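Local coordinates for RND efflux system, outer membrane lipoprotein, NodT family (Burkholderia mallei, PDB 6U94) that probably serves as the outer-membrane exit duct of a tripartite RND efflux system, at residues A[53-58]-A[170-174]; A[174-179]-A[261-267]; A[304-308]-A[332-336]; A[391-396]-A[439-443]. Residues are numbered along the deposited sequence.

Contacts 1 and 2 are buried and adjoin each other, with centres about 8 Å apart. Both use helix 156-203 and share Tyr174. The Leu266 carbonyl of contact 2 probably accepts hydrogen bonds from the backbone of Ala54 and Asp55 in contact 1. Contact 4 lies nearer the surface and joins helix 362-415 to helix 421-454. Its Leu442 packs on Thr176 and Ala179 of contact 2. Contact 3 is also buried but stands apart, its centre about 35 Å or more from the others. Leucines and Tyr174 dominate contacts 1 and 2, proline and aromatics contact 3, and tyrosine with charged side chains contact 4.

Contact 1 (A[53-58]-A[170-174]); sequences LADAQL and VANTY
This contact sets the start of an N-capped helix against a long helix of the alpha-helical part of an outer membrane factor. Residues 53-55 are extended or turn-like, and helix 56-67 begins at Ala56. Residues 170-174 lie inside helix 156-203, where Tyr174 N bonds to Val170 O at 3.1 Å. In register, Leu58 faces Ala171, their CA atoms 6.7 Å apart. The two segments bury 262 Å² in all.

Capping comes first. Asp55 is the N-cap, and its OD2 accepts from Leu58 N at 3.2 Å. Its OD1 forms a salt bridge with Arg264, so one carboxylate ties the helix start to the loop that follows helix 253-256.

Apolar contacts hold the segments together. The CA-to-CB bond of Leu58 points sideways, but chi1 t and chi2 p bring CD1 onto the long helix. This CD1 lies 3.7 Å from Ala171 CA, 4.1 Å from Ala171 CB and 4.0 Å from Tyr174 CD2. Leu53 (m, t) adds CD2 at 4.0 Å from Ala171 CB. The small Ala171 thus receives both leucines.

The CA-to-CB bond of Tyr174 points toward segment 53-58, and with chi1 t its ring lies beside Asp55, Gln57 and Leu58. Asp55 OD2 is 3.7 Å from Tyr174 CE2. No hydrogen bond crosses between the segments. At the far end of the ring, Tyr174 OH rests 3.4 Å from Gln57 CG.

Contact 2 (A[174-179]-A[261-267]); sequences YLTLLA and LGDRALL
Residues 174-179 form one and a half turns of helix 156-203, with backbone bonds Leu178 N to Tyr174 O (3.0 Å) and Ala179 N to Leu175 O (2.9 Å). Against them lies the irregular segment 261-267. It turns at Gly262, which has positive phi, and Asp263, and is then extended at Arg264 and Ala265. Leu178 and Leu261 are closest in register, their CA atoms 5.5 Å apart. Together the segments bury 346 Å².

Leu266 is the central bump. Its CD2 enters a hollow walled by Tyr174 CE2 (3.9 Å), Leu175 CD2 (4.0 Å) and Leu178 CD1 (3.6 Å). The loop is thereby fitted to the side of a long helix in the alpha-helical body of this outer membrane factor, and Leu266 also bonds through its backbone to Ala54 and Asp55. Leu261 (t, p) fills the next hollow. Its CB is 3.7 Å from Leu178 O, its CD1 4.1 Å from Leu178 CB, and its CD2 4.1 Å from Ala179 CA.

Leu175 (m, t) meets Leu267 (m, t) at 4.0 Å, CD1 to CD1. Arg264 edges the contact, its NH2 3.5 Å from Leu178 CD1, while its NH1 forms a salt bridge with Asp55.

Contact 3 (A[304-308]-A[332-336]); sequences AAFFP and AWLFV
Phe335, Pro308 and Trp333 bury the most surface here, within a total of 221 Å². Segment 304-308 is the end of helix 299-306 and the first residues beyond it. Phe307 leaves helical angles, and Pro308 follows in an extended conformation. Segment 332-336 is irregular. The CA atoms of Pro308 and Phe335 are 7.2 Å apart.

Pro308 lies over one face of the Phe335 ring. Its CG is 3.7 Å from the centroid of the Phe335 ring, 19° off the normal, a CH-pi contact. With chi1 p, Trp333 brings CH2 to 3.7 Å from the same Pro308 CG, so the proline meets both aromatics. With chi1 t, the Phe335 ring lies against the helix end. Its CE2 is 3.6 Å from Ala305 O, which lies at the ring edge, and 3.7 Å from Phe306 C.

In this outer membrane factor the contact joins a short helix to the loop before helix 349-352, far from the long-helix contacts. Trp333 and Phe335 also touch Leu326. No hydrogen bond links the two segments, so the fit depends on dispersion and CH-pi contact.

Contact 4 (A[391-396]-A[439-443]); sequences EVKAQE and TYKLA
Two long helices, 362-415 and 421-454, run antiparallel here as a helical hairpin of the outer membrane factor fold. Over segments 391-396 and 439-443 their axes approach to 9.5 Å, with a signed crossing angle of -163°. Val392 and Tyr440 are nearest, CA to CA 5.8 Å. The buried surface is 275 Å².

The CA-to-CB bond of Tyr440 points toward the other helix, and chi1 m with chi2 -30° sets a ring face against Glu391 CB. That CB is 4.0 Å from the Tyr440 ring centroid and 10° off its normal, a CH-pi contact. Glu391 (m, m) folds its carboxylate back, and its OE1 comes 3.4 Å from Tyr440 CE2. Val392 (chi1 t) places CG2 3.7 Å from Tyr440 O and 3.8 Å from Tyr440 CB. Lys441 is extended beyond chi1 m. Its NZ remains 4.2 Å from Glu396 OE2, beyond a salt bridge.

With no hydrogen bond between the segments, the contact rests on CH-pi and apolar packing, and the opposite charges of Glu396 and Lys441 can add at most a loose attraction.

Contact 1 (A[53-58]-A[170-174])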
# COMPACT_ATOMS: atom_id res chain seq x y z
N LEU A 53 3.51 13.12 0.90
CA LEU A 53 3.70 13.04 -0.55
C LEU A 53 4.68 14.13 -0.96
O LEU A 53 4.32 15.30 -1.04
CB LEU A 53 2.36 13.18 -1.27
CG LEU A 53 1.28 12.21 -0.79
CD1 LEU A 53 0.04 12.32 -1.66
CD2 LEU A 53 1.80 10.78 -0.79
N ALA A 54 5.93 13.73 -1.21
CA ALA A 54 6.99 14.69 -1.48
C ALA A 54 7.13 15.04 -2.95
O ALA A 54 7.57 16.15 -3.28
CB ALA A 54 8.33 14.16 -0.96
N ASP A 55 6.78 14.13 -3.85
CA ASP A 55 6.96 14.37 -5.28
C ASP A 55 6.03 15.48 -5.76
O ASP A 55 4.83 15.47 -5.46
CB ASP A 55 6.70 13.09 -6.07
CG ASP A 55 7.03 13.24 -7.54
OD1 ASP A 55 8.19 13.55 -7.87
OD2 ASP A 55 6.12 13.04 -8.37
N ALA A 56 6.60 16.44 -6.50
CA ALA A 56 5.82 17.59 -6.94
C ALA A 56 4.68 17.18 -7.86
O ALA A 56 3.56 17.68 -7.73
CB ALA A 56 6.74 18.60 -7.64
N GLN A 57 4.95 16.27 -8.80
CA GLN A 57 3.90 15.81 -9.70
C GLN A 57 2.80 15.08 -8.93
O GLN A 57 1.61 15.29 -9.19
CB GLN A 57 4.48 14.90 -10.78
CG GLN A 57 3.46 14.43 -11.80
CD GLN A 57 2.77 15.58 -12.50
OE1 GLN A 57 3.40 16.32 -13.26
NE2 GLN A 57 1.48 15.74 -12.25
N LEU A 58 3.18 14.23 -7.97
CA LEU A 58 2.19 13.55 -7.14
C LEU A 58 1.37 14.55 -6.34
O LEU A 58 0.15 14.39 -6.19
CB LEU A 58 2.89 12.55 -6.22
CG LEU A 58 1.98 11.84 -5.20
CD1 LEU A 58 0.87 11.08 -5.90
CD2 LEU A 58 2.79 10.91 -4.32
N VAL A 170 -5.03 8.07 -4.92
CA VAL A 170 -4.32 8.79 -5.97
C VAL A 170 -2.83 8.47 -5.91
O VAL A 170 -2.18 8.28 -6.94
CB VAL A 170 -4.58 10.30 -5.86
CG1 VAL A 170 -3.68 11.07 -6.81
CG2 VAL A 170 -6.05 10.61 -6.15
N ALA A 171 -2.27 8.41 -4.70
CA ALA A 171 -0.84 8.15 -4.55
C ALA A 171 -0.50 6.73 -4.97
O ALA A 171 0.48 6.51 -5.71
CB ALA A 171 -0.41 8.40 -3.10
N ASN A 172 -1.28 5.75 -4.52
CA ASN A 172 -0.99 4.36 -4.88
C ASN A 172 -1.17 4.11 -6.37
O ASN A 172 -0.50 3.24 -6.93
CB ASN A 172 -1.87 3.41 -4.07
CG ASN A 172 -1.48 1.96 -4.26
OD1 ASN A 172 -0.49 1.50 -3.69
ND2 ASN A 172 -2.25 1.22 -5.05
N THR A 173 -2.05 4.86 -7.02
CA THR A 173 -2.27 4.68 -8.45
C THR A 173 -1.14 5.28 -9.28
O THR A 173 -0.70 4.69 -10.27
CB THR A 173 -3.62 5.27 -8.86
OG1 THR A 173 -4.66 4.65 -8.10
CG2 THR A 173 -3.88 5.04 -10.34
N TYR A 174 -0.66 6.47 -8.89
CA TYR A 174 0.45 7.09 -9.61
C TYR A 174 1.75 6.34 -9.36
O TYR A 174 2.58 6.20 -10.27
CB TYR A 174 0.58 8.56 -9.21
CG TYR A 174 1.73 9.28 -9.87
CD1 TYR A 174 1.71 9.57 -11.23
CD2 TYR A 174 2.83 9.69 -9.14
CE1 TYR A 174 2.75 10.24 -11.84
CE2 TYR A 174 3.89 10.36 -9.74
CZ TYR A 174 3.84 10.63 -11.09
OH TYR A 174 4.89 11.30 -11.69

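Contact 2 (A[174-179]-A[261-267])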
# COMPACT_ATOMS: atom_id res chain seq x y z
N TYR A 174 -0.66 6.47 -8.89
CA TYR A 174 0.45 7.09 -9.61
C TYR A 174 1.75 6.34 -9.36
O TYR A 174 2.58 6.20 -10.27
CB TYR A 174 0.58 8.56 -9.21
CG TYR A 174 1.73 9.28 -9.87
CD1 TYR A 174 1.71 9.57 -11.23
CD2 TYR A 174 2.83 9.69 -9.14
CE1 TYR A 174 2.75 10.24 -11.84
CE2 TYR A 174 3.89 10.36 -9.74
CZ TYR A 174 3.84 10.63 -11.09
OH TYR A 174 4.89 11.30 -11.69
N LEU A 175 1.95 5.85 -8.13
CA LEU A 175 3.11 5.01 -7.86
C LEU A 175 3.04 3.71 -8.64
O LEU A 175 4.04 3.27 -9.23
CB LEU A 175 3.22 4.74 -6.36
CG LEU A 175 3.66 5.95 -5.52
CD1 LEU A 175 3.69 5.62 -4.04
CD2 LEU A 175 5.02 6.45 -5.99
N THR A 176 1.87 3.07 -8.66
CA THR A 176 1.69 1.87 -9.47
C THR A 176 1.95 2.16 -10.95
O THR A 176 2.50 1.32 -11.66
CB THR A 176 0.28 1.30 -9.27
OG1 THR A 176 0.14 0.86 -7.91
CG2 THR A 176 0.02 0.13 -10.21
N LEU A 177 1.56 3.35 -11.42
CA LEU A 177 1.86 3.74 -12.79
C LEU A 177 3.36 3.75 -13.05
O LEU A 177 3.84 3.16 -14.02
CB LEU A 177 1.26 5.11 -13.09
CG LEU A 177 1.57 5.69 -14.47
CD1 LEU A 177 1.04 4.80 -15.58
CD2 LEU A 177 1.02 7.10 -14.59
N LEU A 178 4.12 4.42 -12.18
CA LEU A 178 5.56 4.50 -12.36
C LEU A 178 6.21 3.12 -12.25
O LEU A 178 7.24 2.86 -12.89
CB LEU A 178 6.17 5.46 -11.34
CG LEU A 178 5.60 6.88 -11.38
CD1 LEU A 178 6.34 7.77 -10.40
CD2 LEU A 178 5.67 7.44 -12.79
N ALA A 179 5.62 2.22 -11.45
CA ALA A 179 6.15 0.87 -11.36
C ALA A 179 5.89 0.09 -12.65
O ALA A 179 6.78 -0.61 -13.15
CB ALA A 179 5.55 0.15 -10.16
N LEU A 261 10.80 5.43 -12.14
CA LEU A 261 10.76 5.09 -10.72
C LEU A 261 12.16 4.99 -10.13
O LEU A 261 12.53 5.75 -9.23
CB LEU A 261 9.99 3.78 -10.53
CG LEU A 261 9.79 3.32 -9.08
CD1 LEU A 261 8.76 4.20 -8.37
CD2 LEU A 261 9.39 1.85 -9.02
N GLY A 262 12.96 4.05 -10.65
CA GLY A 262 14.36 3.92 -10.29
C GLY A 262 14.64 3.92 -8.80
O GLY A 262 14.25 3.00 -8.08
N ASP A 263 15.31 4.98 -8.33
CA ASP A 263 15.62 5.12 -6.92
C ASP A 263 15.19 6.47 -6.34
O ASP A 263 15.41 6.71 -5.15
CB ASP A 263 17.13 4.93 -6.68
N ARG A 264 14.57 7.34 -7.14
CA ARG A 264 14.17 8.65 -6.65
C ARG A 264 13.07 8.52 -5.61
O ARG A 264 12.23 7.61 -5.66
CB ARG A 264 13.72 9.54 -7.80
CG ARG A 264 12.51 9.02 -8.57
CD ARG A 264 12.32 9.82 -9.85
NE ARG A 264 10.97 9.69 -10.39
CZ ARG A 264 9.95 10.49 -10.04
NH1 ARG A 264 10.14 11.45 -9.16
NH2 ARG A 264 8.76 10.31 -10.58
N ALA A 265 13.07 9.44 -4.65
CA ALA A 265 12.15 9.40 -3.52
C ALA A 265 10.91 10.23 -3.84
O ALA A 265 11.01 11.42 -4.13
CB ALA A 265 12.82 9.91 -2.25
N LEU A 266 9.74 9.58 -3.79
CA LEU A 266 8.47 10.27 -3.94
C LEU A 266 7.69 10.40 -2.64
O LEU A 266 6.97 11.38 -2.47
CB LEU A 266 7.59 9.54 -4.97
CG LEU A 266 8.08 9.56 -6.42
CD1 LEU A 266 8.94 8.34 -6.73
CD2 LEU A 266 6.90 9.66 -7.38
N LEU A 267 7.82 9.44 -1.74
CA LEU A 267 7.24 9.52 -0.41
C LEU A 267 8.30 9.93 0.60
O LEU A 267 9.47 9.58 0.47
CB LEU A 267 6.63 8.17 0.01
CG LEU A 267 5.60 7.54 -0.92
CD1 LEU A 267 4.98 6.31 -0.28
CD2 LEU A 267 4.53 8.55 -1.30

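Contact 3 (A[304-308]-A[332-336])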
# COMPACT_ATOMS: atom_id res chain seq x y z
N ALA A 304 -8.06 7.97 29.32
CA ALA A 304 -7.22 7.51 30.42
C ALA A 304 -7.37 6.01 30.63
O ALA A 304 -6.40 5.31 30.94
CB ALA A 304 -7.56 8.27 31.70
N ALA A 305 -8.59 5.49 30.44
CA ALA A 305 -8.84 4.08 30.70
C ALA A 305 -8.38 3.18 29.55
O ALA A 305 -7.86 2.09 29.79
CB ALA A 305 -10.32 3.85 30.99
N PHE A 306 -8.57 3.62 28.30
CA PHE A 306 -8.48 2.70 27.17
C PHE A 306 -7.55 3.13 26.04
O PHE A 306 -7.43 2.39 25.06
CB PHE A 306 -9.88 2.45 26.58
CG PHE A 306 -10.86 1.90 27.57
CD1 PHE A 306 -10.73 0.61 28.06
CD2 PHE A 306 -11.93 2.67 28.02
CE1 PHE A 306 -11.63 0.09 28.97
CE2 PHE A 306 -12.83 2.16 28.93
CZ PHE A 306 -12.69 0.87 29.41
N PHE A 307 -6.88 4.27 26.14
CA PHE A 307 -6.09 4.81 25.03
C PHE A 307 -4.63 4.87 25.43
O PHE A 307 -4.24 5.75 26.22
CB PHE A 307 -6.61 6.19 24.63
CG PHE A 307 -6.39 6.53 23.18
CD1 PHE A 307 -5.14 6.43 22.60
CD2 PHE A 307 -7.46 6.97 22.40
CE1 PHE A 307 -4.95 6.75 21.26
CE2 PHE A 307 -7.28 7.29 21.07
CZ PHE A 307 -6.02 7.18 20.49
N PRO A 308 -3.78 3.96 24.94
CA PRO A 308 -2.36 4.01 25.30
C PRO A 308 -1.71 5.30 24.85
O PRO A 308 -2.05 5.87 23.81
CB PRO A 308 -1.76 2.80 24.57
CG PRO A 308 -2.93 1.90 24.27
CD PRO A 308 -4.10 2.82 24.06
N ALA A 332 -4.07 -11.40 22.42
CA ALA A 332 -4.53 -10.09 22.82
C ALA A 332 -3.37 -9.26 23.36
O ALA A 332 -2.42 -9.79 23.94
CB ALA A 332 -5.63 -10.21 23.88
N TRP A 333 -3.47 -7.94 23.19
CA TRP A 333 -2.34 -7.08 23.51
C TRP A 333 -2.16 -6.97 25.02
O TRP A 333 -2.98 -7.45 25.81
CB TRP A 333 -2.51 -5.70 22.87
CG TRP A 333 -3.65 -4.85 23.38
CD1 TRP A 333 -4.67 -5.24 24.21
CD2 TRP A 333 -3.88 -3.47 23.08
NE1 TRP A 333 -5.52 -4.18 24.44
CE2 TRP A 333 -5.06 -3.08 23.77
CE3 TRP A 333 -3.21 -2.52 22.31
CZ2 TRP A 333 -5.57 -1.79 23.69
CZ3 TRP A 333 -3.72 -1.24 22.24
CH2 TRP A 333 -4.89 -0.88 22.93
N LEU A 334 -1.07 -6.33 25.42
CA LEU A 334 -0.66 -6.25 26.81
C LEU A 334 -0.97 -4.91 27.46
O LEU A 334 -0.45 -4.63 28.55
CB LEU A 334 0.83 -6.56 26.94
CG LEU A 334 1.31 -7.88 26.34
CD1 LEU A 334 2.76 -8.13 26.72
CD2 LEU A 334 0.43 -9.04 26.77
N PHE A 335 -1.79 -4.07 26.83
CA PHE A 335 -2.20 -2.82 27.45
C PHE A 335 -3.11 -3.10 28.63
O PHE A 335 -4.02 -3.93 28.54
CB PHE A 335 -2.90 -1.92 26.43
CG PHE A 335 -3.45 -0.66 27.02
CD1 PHE A 335 -2.61 0.36 27.43
CD2 PHE A 335 -4.82 -0.48 27.16
CE1 PHE A 335 -3.11 1.53 27.98
CE2 PHE A 335 -5.34 0.69 27.70
CZ PHE A 335 -4.48 1.69 28.12
N VAL A 336 -2.86 -2.43 29.75
CA VAL A 336 -3.66 -2.62 30.96
C VAL A 336 -4.62 -1.45 31.14
O VAL A 336 -4.21 -0.36 31.55
CB VAL A 336 -2.76 -2.79 32.19
CG1 VAL A 336 -3.61 -2.97 33.45
CG2 VAL A 336 -1.82 -3.98 31.99

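Contact 4 (A[391-396]-A[439-443])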
# COMPACT_ATOMS: atom_id res chain seq x y z
N GLU A 391 12.34 -8.39 1.62
CA GLU A 391 12.25 -9.09 0.34
C GLU A 391 12.97 -8.34 -0.77
O GLU A 391 13.55 -8.97 -1.67
CB GLU A 391 10.78 -9.31 -0.03
CG GLU A 391 10.20 -10.59 0.53
CD GLU A 391 10.93 -11.83 0.04
OE1 GLU A 391 11.34 -11.85 -1.15
OE2 GLU A 391 11.09 -12.78 0.83
N VAL A 392 12.95 -7.01 -0.73
CA VAL A 392 13.66 -6.22 -1.73
C VAL A 392 15.16 -6.51 -1.67
O VAL A 392 15.81 -6.77 -2.69
CB VAL A 392 13.37 -4.72 -1.54
CG1 VAL A 392 14.30 -3.88 -2.40
CG2 VAL A 392 11.92 -4.42 -1.88
N LYS A 393 15.73 -6.48 -0.46
CA LYS A 393 17.17 -6.73 -0.31
C LYS A 393 17.52 -8.16 -0.70
O LYS A 393 18.57 -8.40 -1.31
CB LYS A 393 17.61 -6.43 1.12
CG LYS A 393 17.64 -4.94 1.44
CD LYS A 393 17.64 -4.69 2.93
CE LYS A 393 17.62 -3.20 3.26
NZ LYS A 393 18.93 -2.55 2.97
N ALA A 394 16.66 -9.12 -0.35
CA ALA A 394 16.91 -10.50 -0.76
C ALA A 394 16.84 -10.65 -2.28
O ALA A 394 17.68 -11.33 -2.88
CB ALA A 394 15.90 -11.44 -0.09
N GLN A 395 15.86 -10.00 -2.90
CA GLN A 395 15.73 -10.08 -4.35
C GLN A 395 16.90 -9.41 -5.06
O GLN A 395 17.28 -9.83 -6.15
CB GLN A 395 14.40 -9.46 -4.79
CG GLN A 395 13.91 -9.91 -6.16
CD GLN A 395 13.41 -11.34 -6.16
OE1 GLN A 395 13.29 -11.96 -7.21
NE2 GLN A 395 13.12 -11.87 -4.98
N GLU A 396 17.48 -8.38 -4.45
CA GLU A 396 18.60 -7.69 -5.07
C GLU A 396 19.87 -8.54 -5.03
O GLU A 396 20.63 -8.58 -6.01
CB GLU A 396 18.84 -6.34 -4.40
CG GLU A 396 17.83 -5.27 -4.81
CD GLU A 396 17.98 -3.99 -4.02
OE1 GLU A 396 18.55 -4.02 -2.91
OE2 GLU A 396 17.52 -2.94 -4.51
N THR A 439 7.93 -5.23 -8.23
CA THR A 439 6.69 -5.45 -7.50
C THR A 439 6.91 -5.37 -6.00
O THR A 439 6.06 -4.86 -5.26
CB THR A 439 6.08 -6.80 -7.88
OG1 THR A 439 6.83 -7.85 -7.24
CG2 THR A 439 6.13 -7.01 -9.38
N TYR A 440 8.05 -5.87 -5.52
CA TYR A 440 8.36 -5.78 -4.09
C TYR A 440 8.66 -4.35 -3.66
O TYR A 440 8.35 -3.97 -2.53
CB TYR A 440 9.55 -6.68 -3.75
CG TYR A 440 9.23 -8.16 -3.66
CD1 TYR A 440 7.98 -8.60 -3.26
CD2 TYR A 440 10.20 -9.11 -3.97
CE1 TYR A 440 7.69 -9.95 -3.18
CE2 TYR A 440 9.92 -10.46 -3.89
CZ TYR A 440 8.67 -10.88 -3.49
OH TYR A 440 8.40 -12.22 -3.41
N LYS A 441 9.27 -3.55 -4.54
CA LYS A 441 9.48 -2.15 -4.22
C LYS A 441 8.15 -1.40 -4.14
O LYS A 441 7.95 -0.58 -3.24
CB LYS A 441 10.39 -1.50 -5.26
CG LYS A 441 11.85 -1.91 -5.18
CD LYS A 441 12.69 -1.18 -6.21
CE LYS A 441 14.17 -1.44 -6.00
NZ LYS A 441 15.01 -0.65 -6.95
N LEU A 442 7.23 -1.69 -5.06
CA LEU A 442 5.93 -1.03 -5.05
C LEU A 442 5.13 -1.41 -3.81
O LEU A 442 4.47 -0.56 -3.21
CB LEU A 442 5.15 -1.38 -6.31
CG LEU A 442 3.71 -0.88 -6.38
CD1 LEU A 442 3.66 0.64 -6.23
CD2 LEU A 442 3.07 -1.30 -7.68
N ALA A 443 5.20 -2.68 -3.40
CA ALA A 443 4.49 -3.10 -2.20
C ALA A 443 4.99 -2.34 -0.98
O ALA A 443 4.20 -1.97 -0.10
CB ALA A 443 4.66 -4.61 -2.00